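Local coordinates for protein fiber (Bovine adenovirus 4, PDB 4UE0) that forms the trimeric head domain of the viral fibre, the capsid spike that probably attaches the virus to a receptor on the host cell, at residues F19-G24 with L38-F43; F43-D48 with I109-W114; W25-S30 with E61-M66; F54-G59 with S95-N100. All coordinates share one frame; numbering follows the deposited sequence.

Contact 1 (F19-G24 with L38-F43)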
loop_
_atom_site.group_PDB
_atom_site.type_symbol
_atom_site.label_atom_id
_atom_site.label_comp_id
_atom_site.label_asym_id
_atom_site.label_seq_id
_atom_site.Cartn_x
_atom_site.Cartn_y
_atom_site.Cartn_z
ATOM N N PHE A 19 22.827 -2.156 6.905
ATOM C CA PHE A 19 21.661 -2.825 6.322
ATOM C C PHE A 19 21.379 -2.246 4.929
ATOM O O PHE A 19 22.047 -1.301 4.462
ATOM C CB PHE A 19 20.446 -2.807 7.274
ATOM C CG PHE A 19 19.882 -1.430 7.551
ATOM C CD1 PHE A 19 20.376 -0.651 8.597
ATOM C CD2 PHE A 19 18.840 -0.904 6.770
ATOM C CE1 PHE A 19 19.851 0.603 8.878
ATOM C CE2 PHE A 19 18.319 0.350 7.048
ATOM C CZ PHE A 19 18.854 1.109 8.075
ATOM N N ILE A 20 20.436 -2.869 4.227
ATOM C CA ILE A 20 20.063 -2.540 2.833
ATOM C C ILE A 20 18.616 -2.111 2.811
ATOM O O ILE A 20 17.763 -2.718 3.469
ATOM C CB ILE A 20 20.113 -3.823 1.918
ATOM C CG1 ILE A 20 21.545 -4.227 1.634
ATOM C CG2 ILE A 20 19.362 -3.654 0.576
ATOM C CD1 ILE A 20 22.295 -3.320 0.679
ATOM N N ILE A 21 18.346 -1.090 1.997
ATOM C CA ILE A 21 16.993 -0.806 1.561
ATOM C C ILE A 21 16.986 -0.807 0.048
ATOM O O ILE A 21 18.009 -0.532 -0.596
ATOM C CB ILE A 21 16.413 0.504 2.074
ATOM C CG1 ILE A 21 17.118 1.723 1.526
ATOM C CG2 ILE A 21 16.346 0.485 3.562
ATOM C CD1 ILE A 21 16.281 2.969 1.695
ATOM N N ALA A 22 15.855 -1.200 -0.527
ATOM C CA ALA A 22 15.753 -1.317 -1.978
ATOM C C ALA A 22 14.556 -0.514 -2.461
ATOM O O ALA A 22 13.409 -0.812 -2.112
ATOM C CB ALA A 22 15.668 -2.766 -2.419
ATOM N N LEU A 23 14.862 0.507 -3.250
ATOM C CA LEU A 23 13.887 1.462 -3.782
ATOM C C LEU A 23 13.609 1.225 -5.246
ATOM O O LEU A 23 14.511 0.869 -6.005
ATOM C CB LEU A 23 14.397 2.880 -3.605
ATOM C CG LEU A 23 14.720 3.307 -2.176
ATOM C CD1 LEU A 23 15.500 4.625 -2.168
ATOM C CD2 LEU A 23 13.430 3.440 -1.402
ATOM N N GLY A 24 12.358 1.423 -5.612
ATOM C CA GLY A 24 11.932 1.417 -6.998
ATOM C C GLY A 24 11.231 2.711 -7.279
ATOM O O GLY A 24 10.622 3.319 -6.389
ATOM N N LEU A 38 7.222 6.091 -5.877
ATOM C CA LEU A 38 8.406 5.653 -5.152
ATOM C C LEU A 38 8.004 4.502 -4.252
ATOM O O LEU A 38 7.069 4.641 -3.462
ATOM C CB LEU A 38 8.985 6.781 -4.286
ATOM C CG LEU A 38 10.254 6.447 -3.503
ATOM C CD1 LEU A 38 11.409 6.044 -4.401
ATOM C CD2 LEU A 38 10.665 7.621 -2.621
ATOM N N ASN A 39 8.710 3.385 -4.341
ATOM C CA ASN A 39 8.466 2.359 -3.394
ATOM C C ASN A 39 9.693 1.767 -2.796
ATOM O O ASN A 39 10.799 1.998 -3.234
ATOM C CB ASN A 39 7.578 1.328 -3.971
ATOM C CG ASN A 39 8.138 0.714 -5.178
ATOM O OD1 ASN A 39 9.349 0.451 -5.279
ATOM N ND2 ASN A 39 7.273 0.511 -6.162
ATOM N N CYS A 40 9.461 1.035 -1.731
ATOM C CA CYS A 40 10.525 0.433 -0.970
ATOM C C CYS A 40 10.091 -0.935 -0.522
ATOM O O CYS A 40 8.992 -1.109 -0.011
ATOM C CB CYS A 40 10.796 1.320 0.242
ATOM S SG CYS A 40 12.293 0.955 1.171
ATOM N N SER A 41 10.976 -1.910 -0.696
ATOM C CA SER A 41 10.715 -3.246 -0.161
ATOM C C SER A 41 10.829 -3.268 1.352
ATOM O O SER A 41 11.392 -2.331 1.960
ATOM C CB SER A 41 11.663 -4.273 -0.783
ATOM O OG SER A 41 11.403 -4.476 -2.160
ATOM N N GLN A 42 10.309 -4.307 2.001
ATOM C CA GLN A 42 10.554 -4.467 3.415
ATOM C C GLN A 42 12.063 -4.472 3.707
ATOM O O GLN A 42 12.875 -4.858 2.879
ATOM C CB GLN A 42 9.894 -5.727 3.948
ATOM C CG GLN A 42 10.479 -7.016 3.411
ATOM C CD GLN A 42 9.665 -8.207 3.855
ATOM O OE1 GLN A 42 8.451 -8.263 3.650
ATOM N NE2 GLN A 42 10.312 -9.158 4.496
ATOM N N PHE A 43 12.407 -4.011 4.900
ATOM C CA PHE A 43 13.799 -3.988 5.301
ATOM C C PHE A 43 13.897 -4.117 6.804
ATOM O O PHE A 43 12.945 -3.861 7.542
ATOM C CB PHE A 43 14.501 -2.717 4.822
ATOM C CG PHE A 43 14.017 -1.447 5.485
ATOM C CD1 PHE A 43 12.856 -0.828 5.034
ATOM C CD2 PHE A 43 14.691 -0.887 6.542
ATOM C CE1 PHE A 43 12.385 0.327 5.630
ATOM C CE2 PHE A 43 14.220 0.262 7.150
ATOM C CZ PHE A 43 13.060 0.861 6.697
HETATM O O HOH W 1 15.827 -4.695 1.852
HETATM O O HOH W 2 14.135 -2.640 1.133
#
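The hairpin of strands 19-29 and 34-40 is tight at Leu-23 and Gly-24 and opens toward Phe-19. At the tight end Gly-24 and Asn-39 form an antiparallel hydrogen-bonded pair. Asn-39 N gives a nearly straight bond of 2.8 Å to Gly-24 O. Gly-24 N returns one of 2.9 Å to Asn-39 O, from above the carbonyl plane. Ser-41 N then meets Ala-22 O at 3.0 Å, nearly along the C=O axis. Beside this, Leu-23 CD2 packs on Cys-40 SG at 3.8 Å.

Past Ser-41 the backbones part, and two waters bridge them. One accepts from Ala-22 N at 2.8 Å; the other lies between Ile-20 O and Gln-42 O. The apolar side stays closed. Phe-43 CG sits between its own N and carbonyl carbon (chi1 67°), which places the ring alongside Ile-21. Ile-21 CG2 lies over one ring face, 3.9 Å from the centroid, in a CH-pi contact. Phe-19 CE2 reaches Phe-43 CD2 obliquely at 3.9 Å. Ser-41 OG bonds to Ser-117 and Thr-119 of the second subunit. The chemistry implies a hairpin whose backbone bonds directly at one end and through water at the other, with apolar side chains packed beside it.

Contact 2 (F43-D48 with I109-W114)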
loop_
_atom_site.group_PDB
_atom_site.type_symbol
_atom_site.label_atom_id
_atom_site.label_comp_id
_atom_site.label_asym_id
_atom_site.label_seq_id
_atom_site.Cartn_x
_atom_site.Cartn_y
_atom_site.Cartn_z
ATOM N N PHE A 43 12.407 -4.011 4.900
ATOM C CA PHE A 43 13.799 -3.988 5.301
ATOM C C PHE A 43 13.897 -4.117 6.804
ATOM O O PHE A 43 12.945 -3.861 7.542
ATOM C CB PHE A 43 14.501 -2.717 4.822
ATOM C CG PHE A 43 14.017 -1.447 5.485
ATOM C CD1 PHE A 43 12.856 -0.828 5.034
ATOM C CD2 PHE A 43 14.691 -0.887 6.542
ATOM C CE1 PHE A 43 12.385 0.327 5.630
ATOM C CE2 PHE A 43 14.220 0.262 7.150
ATOM C CZ PHE A 43 13.060 0.861 6.697
ATOM N N MET A 44 15.095 -4.482 7.255
ATOM C CA MET A 44 15.341 -4.727 8.670
ATOM C C MET A 44 16.445 -3.777 9.148
ATOM O O MET A 44 17.651 -4.032 8.957
ATOM C CB MET A 44 15.714 -6.150 9.033
ATOM C CG MET A 44 15.795 -6.301 10.538
ATOM S SD MET A 44 16.231 -7.980 10.999
ATOM C CE MET A 44 14.614 -8.753 10.926
ATOM N N PRO A 45 16.071 -2.659 9.770
ATOM C CA PRO A 45 17.081 -1.779 10.317
ATOM C C PRO A 45 17.765 -2.457 11.500
ATOM O O PRO A 45 17.134 -3.205 12.246
ATOM C CB PRO A 45 16.269 -0.555 10.758
ATOM C CG PRO A 45 14.949 -1.108 11.147
ATOM C CD PRO A 45 14.703 -2.224 10.148
ATOM N N THR A 46 19.025 -2.131 11.728
ATOM C CA THR A 46 19.815 -2.751 12.787
ATOM C C THR A 46 20.078 -1.806 13.952
ATOM O O THR A 46 20.774 -2.170 14.897
ATOM C CB THR A 46 21.165 -3.232 12.206
ATOM O OG1 THR A 46 21.795 -2.122 11.569
ATOM C CG2 THR A 46 20.949 -4.318 11.173
ATOM N N SER A 47 19.519 -0.607 13.868
ATOM C CA SER A 47 19.663 0.410 14.901
ATOM C C SER A 47 18.414 1.290 14.848
ATOM O O SER A 47 17.599 1.187 13.941
ATOM C CB SER A 47 20.929 1.245 14.720
ATOM O OG SER A 47 20.900 1.997 13.527
ATOM N N ASP A 48 18.285 2.150 15.841
ATOM C CA ASP A 48 17.100 2.968 16.017
ATOM C C ASP A 48 17.171 4.217 15.160
ATOM O O ASP A 48 17.131 5.330 15.648
ATOM C CB ASP A 48 16.880 3.293 17.497
ATOM C CG ASP A 48 17.979 4.147 18.093
ATOM O OD1 ASP A 48 19.126 4.103 17.592
ATOM O OD2 ASP A 48 17.683 4.874 19.088
ATOM N N ILE A 109 13.761 -5.539 13.755
ATOM C CA ILE A 109 12.404 -5.916 13.460
ATOM C C ILE A 109 12.099 -5.446 12.039
ATOM O O ILE A 109 12.403 -4.314 11.663
ATOM C CB ILE A 109 11.405 -5.267 14.463
ATOM C CG1 ILE A 109 11.662 -5.797 15.866
ATOM C CG2 ILE A 109 9.970 -5.513 13.992
ATOM C CD1 ILE A 109 10.731 -5.225 16.905
ATOM N N MET A 110 11.476 -6.306 11.246
ATOM C CA MET A 110 11.180 -5.966 9.877
ATOM C C MET A 110 10.220 -4.774 9.770
ATOM O O MET A 110 9.261 -4.674 10.522
ATOM C CB MET A 110 10.554 -7.163 9.160
ATOM C CG MET A 110 10.591 -7.047 7.647
ATOM S SD MET A 110 12.245 -7.188 6.905
ATOM C CE MET A 110 12.571 -8.913 7.214
ATOM N N VAL A 111 10.479 -3.904 8.809
ATOM C CA VAL A 111 9.621 -2.769 8.457
ATOM C C VAL A 111 8.895 -3.163 7.180
ATOM O O VAL A 111 9.528 -3.644 6.231
ATOM C CB VAL A 111 10.440 -1.498 8.222
ATOM C CG1 VAL A 111 9.560 -0.340 7.806
ATOM C CG2 VAL A 111 11.241 -1.114 9.460
ATOM N N SER A 112 7.569 -2.946 7.149
ATOM C CA SER A 112 6.806 -3.295 5.954
ATOM C C SER A 112 7.183 -2.437 4.737
ATOM O O SER A 112 7.599 -1.296 4.863
ATOM C CB SER A 112 5.319 -3.160 6.227
ATOM O OG SER A 112 4.979 -1.871 6.697
ATOM N N ALA A 113 7.024 -3.029 3.543
ATOM C CA ALA A 113 7.171 -2.319 2.304
ATOM C C ALA A 113 6.146 -1.182 2.223
ATOM O O ALA A 113 5.041 -1.258 2.749
ATOM C CB ALA A 113 6.952 -3.273 1.154
ATOM N N TRP A 114 6.515 -0.139 1.499
ATOM C CA TRP A 114 5.635 1.016 1.326
ATOM C C TRP A 114 5.746 1.547 -0.066
ATOM O O TRP A 114 6.717 1.332 -0.781
ATOM C CB TRP A 114 5.939 2.116 2.365
ATOM C CG TRP A 114 7.368 2.571 2.432
ATOM C CD1 TRP A 114 8.303 2.157 3.322
ATOM C CD2 TRP A 114 8.013 3.567 1.616
ATOM N NE1 TRP A 114 9.470 2.827 3.129
ATOM C CE2 TRP A 114 9.326 3.679 2.067
ATOM C CE3 TRP A 114 7.605 4.353 0.530
ATOM C CZ2 TRP A 114 10.251 4.523 1.455
ATOM C CZ3 TRP A 114 8.528 5.159 -0.090
ATOM C CH2 TRP A 114 9.835 5.241 0.381
#
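Two irregular segments of the head domain meet here through a single antiparallel bridge. One follows strand 34-40, and the other leads into strand 114-120. Phe-43 and Val-111 are the hydrogen-bonded pair. Val-111 N donates to Phe-43 O at 2.8 Å, nearly along the C=O axis. Phe-43 N donates back to Val-111 O at 3.2 Å, in the carbonyl plane but less straight, with 150° at the hydrogen.

The side chains of this pair lie side by side and point the same way. Val-111 CB stands over one face of the Phe-43 ring, 4.0 Å from the centroid, in a CH-pi contact offset toward the rim. CG1 of Val-111 is anti to its backbone N (chi1 178°) and meets Phe-43 CE1 at 3.6 Å. The other branch, CG2, turns to Pro-45 and touches its CD at 3.7 Å, the two side chains crossing at about a right angle. Pro-45 CD also rests 3.5 Å from Ile-109 O.

Met-110 is bent at chi2 and chi3. This folds its sulfur back, so that SD lies 3.5 Å from Phe-43 O and packs more loosely on Met-44 CB. Met-44 itself is exposed, and its CG runs past the backbone of Ile-109.

Leu-105 packs on both Phe-43 and Pro-45. Strand 70-77 lies against Val-111 through Cys-74 and Gln-76, while Val-111 takes the Phe-43 ring face opposite to that under Ile-21 of strand 19-29. Ser-68 of the second subunit packs on Met-110.

Contact 3 (W25-S30 with E61-M66)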
loop_
_atom_site.group_PDB
_atom_site.type_symbol
_atom_site.label_atom_id
_atom_site.label_comp_id
_atom_site.label_asym_id
_atom_site.label_seq_id
_atom_site.Cartn_x
_atom_site.Cartn_y
_atom_site.Cartn_z
ATOM N N TRP A 25 11.310 3.162 -8.509
ATOM C CA TRP A 25 10.622 4.378 -8.914
ATOM C C TRP A 25 10.026 4.200 -10.291
ATOM O O TRP A 25 10.505 3.370 -11.099
ATOM C CB TRP A 25 11.574 5.585 -8.875
ATOM C CG TRP A 25 12.756 5.455 -9.800
ATOM C CD1 TRP A 25 14.011 4.952 -9.497
ATOM C CD2 TRP A 25 12.793 5.807 -11.183
ATOM N NE1 TRP A 25 14.802 4.978 -10.619
ATOM C CE2 TRP A 25 14.080 5.494 -11.665
ATOM C CE3 TRP A 25 11.859 6.356 -12.068
ATOM C CZ2 TRP A 25 14.461 5.719 -13.008
ATOM C CZ3 TRP A 25 12.233 6.576 -13.405
ATOM C CH2 TRP A 25 13.523 6.265 -13.857
ATOM N N GLN A 26 8.949 4.953 -10.543
ATOM C CA GLN A 26 8.299 4.961 -11.862
ATOM C C GLN A 26 7.743 6.349 -12.146
ATOM O O GLN A 26 7.296 7.069 -11.236
ATOM C CB GLN A 26 7.139 3.942 -11.991
ATOM C CG GLN A 26 7.292 2.601 -11.290
ATOM C CD GLN A 26 5.941 1.951 -10.988
ATOM O OE1 GLN A 26 5.741 1.340 -9.928
ATOM N NE2 GLN A 26 4.998 2.101 -11.916
ATOM N N ILE A 27 7.787 6.724 -13.418
ATOM C CA ILE A 27 7.100 7.908 -13.925
ATOM C C ILE A 27 6.114 7.384 -14.968
ATOM O O ILE A 27 6.510 6.739 -15.936
ATOM C CB ILE A 27 8.048 8.942 -14.544
ATOM C CG1 ILE A 27 9.078 9.358 -13.509
ATOM C CG2 ILE A 27 7.246 10.143 -15.059
ATOM C CD1 ILE A 27 10.135 10.314 -14.038
ATOM N N ILE A 28 4.843 7.670 -14.743
ATOM C CA ILE A 28 3.799 7.264 -15.654
ATOM C C ILE A 28 3.195 8.523 -16.274
ATOM O O ILE A 28 2.426 9.205 -15.637
ATOM C CB ILE A 28 2.738 6.418 -14.929
ATOM C CG1 ILE A 28 3.391 5.196 -14.261
ATOM C CG2 ILE A 28 1.660 5.987 -15.909
ATOM C CD1 ILE A 28 2.526 4.523 -13.229
ATOM N N PRO A 29 3.602 8.856 -17.510
ATOM C CA PRO A 29 3.093 10.055 -18.158
ATOM C C PRO A 29 1.774 9.790 -18.862
ATOM O O PRO A 29 1.542 8.674 -19.353
ATOM C CB PRO A 29 4.196 10.407 -19.161
ATOM C CG PRO A 29 4.878 9.114 -19.458
ATOM C CD PRO A 29 4.568 8.134 -18.357
ATOM N N SER A 30 0.915 10.810 -18.873
ATOM C CA SER A 30 -0.296 10.858 -19.712
ATOM C C SER A 30 -0.629 12.327 -20.020
ATOM O O SER A 30 0.007 13.260 -19.486
ATOM C CB SER A 30 -1.492 10.143 -19.050
ATOM O OG SER A 30 -2.259 10.981 -18.188
ATOM N N GLU A 61 16.549 10.640 -9.000
ATOM C CA GLU A 61 16.381 12.068 -8.886
ATOM C C GLU A 61 15.222 12.538 -9.778
ATOM O O GLU A 61 14.613 13.566 -9.473
ATOM C CB GLU A 61 17.640 12.817 -9.278
ATOM C CG GLU A 61 18.712 12.954 -8.215
ATOM C CD GLU A 61 19.803 13.917 -8.649
ATOM O OE1 GLU A 61 20.493 13.600 -9.635
ATOM O OE2 GLU A 61 19.963 14.985 -8.029
ATOM N N SER A 62 14.936 11.809 -10.875
ATOM C CA SER A 62 13.955 12.254 -11.873
ATOM C C SER A 62 12.523 12.312 -11.349
ATOM O O SER A 62 11.679 12.949 -11.988
ATOM C CB SER A 62 14.053 11.400 -13.160
ATOM O OG SER A 62 13.528 10.070 -13.046
ATOM N N ILE A 63 12.230 11.665 -10.217
ATOM C CA ILE A 63 10.863 11.659 -9.725
ATOM C C ILE A 63 10.602 12.829 -8.765
ATOM O O ILE A 63 9.451 13.045 -8.337
ATOM C CB ILE A 63 10.456 10.309 -9.061
ATOM C CG1 ILE A 63 11.186 10.086 -7.725
ATOM C CG2 ILE A 63 10.639 9.135 -10.016
ATOM C CD1 ILE A 63 10.620 8.968 -6.903
ATOM N N PHE A 64 11.653 13.565 -8.397
ATOM C CA PHE A 64 11.512 14.676 -7.449
ATOM C C PHE A 64 11.322 15.981 -8.202
ATOM O O PHE A 64 12.186 16.841 -8.233
ATOM C CB PHE A 64 12.702 14.750 -6.467
ATOM C CG PHE A 64 12.765 13.581 -5.506
ATOM C CD1 PHE A 64 13.348 12.387 -5.904
ATOM C CD2 PHE A 64 12.211 13.647 -4.216
ATOM C CE1 PHE A 64 13.423 11.315 -5.062
ATOM C CE2 PHE A 64 12.279 12.552 -3.371
ATOM C CZ PHE A 64 12.875 11.383 -3.802
ATOM N N VAL A 65 10.155 16.098 -8.818
ATOM C CA VAL A 65 9.810 17.232 -9.663
ATOM C C VAL A 65 9.016 18.250 -8.872
ATOM O O VAL A 65 9.112 19.444 -9.130
ATOM C CB VAL A 65 8.975 16.755 -10.874
ATOM C CG1 VAL A 65 8.288 17.910 -11.591
ATOM C CG2 VAL A 65 9.866 15.979 -11.836
ATOM N N MET A 66 8.199 17.779 -7.938
ATOM C CA MET A 66 7.314 18.658 -7.195
ATOM C C MET A 66 8.032 19.193 -5.960
ATOM O O MET A 66 9.001 18.584 -5.459
ATOM C CB MET A 66 6.025 17.915 -6.788
ATOM C CG MET A 66 5.234 17.311 -7.950
ATOM S SD MET A 66 4.730 18.473 -9.259
ATOM C CE MET A 66 3.232 19.187 -8.568
#
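The indole of Trp-25 carries the hydroxyl of Ser-62 over one face. Ser-62 OG comes nearest at CZ3, 3.7 Å away, above the six-membered ring. A methyl of Ile-63 approaches the same indole obliquely, with Ile-63 CG2 3.7 Å from Trp-25 CE3. Trp-25 CG lies between its backbone N and carbonyl carbon (chi1 61°), which turns the indole toward the turn at 61-64.

Ile-63 CG2 is the shared apolar point. It also touches Ile-27 CG1 at 3.8 Å, so one methyl touches two side chains of the strand. The end of Ile-27, its CD1, reaches Ser-62 OG at 3.5 Å. No hydrogen bond links the segments; the contact is van der Waals packing throughout. The polar end of Ser-62 is satisfied by Gly-59 O.

The shape of the second segment sets these positions. Glu-61 to Phe-64 form a type I beta turn, closed by Phe-64 N to Glu-61 O at 3.1 Å. An inverse gamma turn centred on Phe-64 overlaps its end. Ser-62 and Ile-63, the two middle residues of the beta turn, direct their CB atoms toward the strand.

Trp-25 and Ile-27 belong to strand 19-29, whose backbone bonds here to Gly-10 and Arg-8 of strand 8-16. On the other edge Gln-26 and Ile-28 pair with Ile-37 and Ile-35 of strand 34-40. The turn starts at the last residue of helix 58-61, and Met-66 beyond it packs on strand 114-120.

Contact 4 (F54-G59 with S95-N100)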
loop_
_atom_site.group_PDB
_atom_site.type_symbol
_atom_site.label_atom_id
_atom_site.label_comp_id
_atom_site.label_asym_id
_atom_site.label_seq_id
_atom_site.Cartn_x
_atom_site.Cartn_y
_atom_site.Cartn_z
ATOM N N PHE A 54 21.140 9.250 1.359
ATOM C CA PHE A 54 22.073 8.751 0.385
ATOM C C PHE A 54 22.094 9.700 -0.804
ATOM O O PHE A 54 21.227 10.554 -0.967
ATOM C CB PHE A 54 21.689 7.324 -0.059
ATOM C CG PHE A 54 20.322 7.233 -0.670
ATOM C CD1 PHE A 54 19.189 7.103 0.134
ATOM C CD2 PHE A 54 20.177 7.288 -2.044
ATOM C CE1 PHE A 54 17.939 7.037 -0.437
ATOM C CE2 PHE A 54 18.943 7.216 -2.620
ATOM C CZ PHE A 54 17.824 7.089 -1.823
ATOM N N GLN A 55 23.087 9.505 -1.646
ATOM C CA GLN A 55 23.242 10.324 -2.833
ATOM C C GLN A 55 22.536 9.621 -3.984
ATOM O O GLN A 55 22.760 8.432 -4.257
ATOM C CB GLN A 55 24.717 10.588 -3.109
ATOM C CG GLN A 55 24.997 11.753 -4.034
ATOM C CD GLN A 55 26.482 12.046 -4.104
ATOM O OE1 GLN A 55 27.295 11.388 -3.443
ATOM N NE2 GLN A 55 26.844 13.036 -4.899
ATOM N N ALA A 56 21.659 10.367 -4.646
ATOM C CA ALA A 56 20.788 9.794 -5.648
ATOM C C ALA A 56 21.486 9.680 -6.938
ATOM O O ALA A 56 22.300 10.527 -7.286
ATOM C CB ALA A 56 19.549 10.640 -5.847
ATOM N N ASP A 57 21.084 8.630 -7.644
ATOM C CA ASP A 57 21.368 8.413 -9.047
ATOM C C ASP A 57 20.398 9.242 -9.916
ATOM O O ASP A 57 19.338 9.717 -9.458
ATOM C CB ASP A 57 21.190 6.910 -9.350
ATOM C CG ASP A 57 19.850 6.350 -8.811
ATOM O OD1 ASP A 57 19.711 6.136 -7.596
ATOM O OD2 ASP A 57 18.945 6.142 -9.622
ATOM N N SER A 58 20.747 9.381 -11.193
ATOM C CA SER A 58 19.928 10.130 -12.156
ATOM C C SER A 58 18.459 9.672 -12.214
ATOM O O SER A 58 17.523 10.508 -12.276
ATOM C CB SER A 58 20.553 9.993 -13.549
ATOM O OG SER A 58 20.557 8.632 -13.993
ATOM N N GLY A 59 18.276 8.346 -12.221
ATOM C CA GLY A 59 16.948 7.766 -12.338
ATOM C C GLY A 59 16.077 8.240 -11.186
ATOM O O GLY A 59 15.001 8.803 -11.364
ATOM N N SER A 95 21.550 16.484 -4.596
ATOM C CA SER A 95 21.529 15.091 -4.986
ATOM C C SER A 95 21.279 14.154 -3.793
ATOM O O SER A 95 21.284 12.942 -3.975
ATOM C CB SER A 95 22.836 14.753 -5.715
ATOM O OG SER A 95 23.959 15.067 -4.898
ATOM N N ILE A 96 21.014 14.709 -2.607
ATOM C CA ILE A 96 20.863 13.908 -1.406
ATOM C C ILE A 96 19.385 13.649 -1.161
ATOM O O ILE A 96 18.607 14.578 -0.964
ATOM C CB ILE A 96 21.444 14.597 -0.148
ATOM C CG1 ILE A 96 22.927 14.956 -0.316
ATOM C CG2 ILE A 96 21.255 13.704 1.089
ATOM C CD1 ILE A 96 23.828 13.766 -0.533
ATOM N N ILE A 97 19.017 12.377 -1.157
ATOM C CA ILE A 97 17.674 11.955 -0.775
ATOM C C ILE A 97 17.661 11.591 0.701
ATOM O O ILE A 97 18.553 10.866 1.178
ATOM C CB ILE A 97 17.217 10.771 -1.643
ATOM C CG1 ILE A 97 17.172 11.239 -3.102
ATOM C CG2 ILE A 97 15.858 10.235 -1.170
ATOM C CD1 ILE A 97 16.723 10.224 -4.118
ATOM N N SER A 98 16.653 12.092 1.423
ATOM C CA SER A 98 16.434 11.788 2.820
ATOM C C SER A 98 15.059 11.143 3.002
ATOM O O SER A 98 14.049 11.678 2.546
ATOM C CB SER A 98 16.514 13.065 3.646
ATOM O OG SER A 98 17.814 13.625 3.584
ATOM N N ILE A 99 15.082 9.998 3.680
ATOM C CA ILE A 99 13.898 9.258 4.084
ATOM C C ILE A 99 13.798 9.438 5.588
ATOM O O ILE A 99 14.613 8.904 6.341
ATOM C CB ILE A 99 14.020 7.752 3.732
ATOM C CG1 ILE A 99 14.231 7.546 2.225
ATOM C CG2 ILE A 99 12.771 6.998 4.189
ATOM C CD1 ILE A 99 14.648 6.156 1.838
ATOM N N ASN A 100 12.798 10.194 6.014
ATOM C CA ASN A 100 12.609 10.501 7.420
ATOM C C ASN A 100 11.441 9.753 7.976
ATOM O O ASN A 100 10.327 9.846 7.436
ATOM C CB ASN A 100 12.428 11.998 7.629
ATOM C CG ASN A 100 13.743 12.686 7.785
ATOM O OD1 ASN A 100 14.399 12.550 8.832
ATOM N ND2 ASN A 100 14.150 13.430 6.782
#
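Residues 54-56 run antiparallel to residues 95-97, joined by three backbone hydrogen bonds. Phe-54 and Ile-97 make a hydrogen-bonded pair: Phe-54 N donates to Ile-97 O at 3.1 Å, and Ile-97 N donates to Phe-54 O at 2.9 Å. Ala-56 N closes the end on Ser-95 O at 2.7 Å. This last bond is the shortest and straightest, with 171° at the hydrogen.

Phe-54 carries most of the buried side. Its CG sits between the backbone N and the carbonyl carbon (chi1 59°), which brings the ring alongside Ile-97. Ile-97 CB lies over one face, 4.1 Å from the centroid, in a CH-pi contact offset toward the rim. At the ring edge, near its plane, Ile-99 CD1 meets Phe-54 CE1 at 4.1 Å. The extended CG1 branch of Ile-97 carries CD1 on to Ala-56 CB at 3.3 Å, tighter than usual for two carbons.

Gln-55 and Ile-96 form the non-hydrogen-bonded pair on the exposed face. Ile-96 CD1 touches Gln-55 CB at 4.2 Å. The extended Gln-55 chain lies past the Ser-95 hydroxyl, with NE2 3.5 Å from OG.

After Ala-56 the chain leaves the sheet and Asp-57 caps helix 58-61, its OD2 bonding to Leu-60 N. Asp-57 OD1 also forms a salt bridge with Arg-12 of strand 8-16. Leu-23 and Val-14 cover Phe-54 from the other sheet. Two antiparallel sheets packed face to face, with Phe-54 between them, are characteristic of a beta sandwich.

In the fold
Contact 1 lies in the sheet of strands 8-16, 19-29, 34-40 and 114-120, and contact 4 in the other four-stranded sheet. Their centres are about 13 Å apart. The sheets meet where Leu-23 packs on Phe-54 and Ile-21 on Ile-99. Contact 2 follows contact 1 through the shared Phe-43, and contact 4 is nested in the loop that contact 2 closes. Contact 3 uses the far part of strand 19-29; its centre is about 25 Å from that of contact 2, across the chain's centre. It touches contacts 1 and 4, and its segments alternate along the chain with those of contacts 1, 2 and 4. Together they join both sheets, and contacts 1 and 2 also face the second subunit.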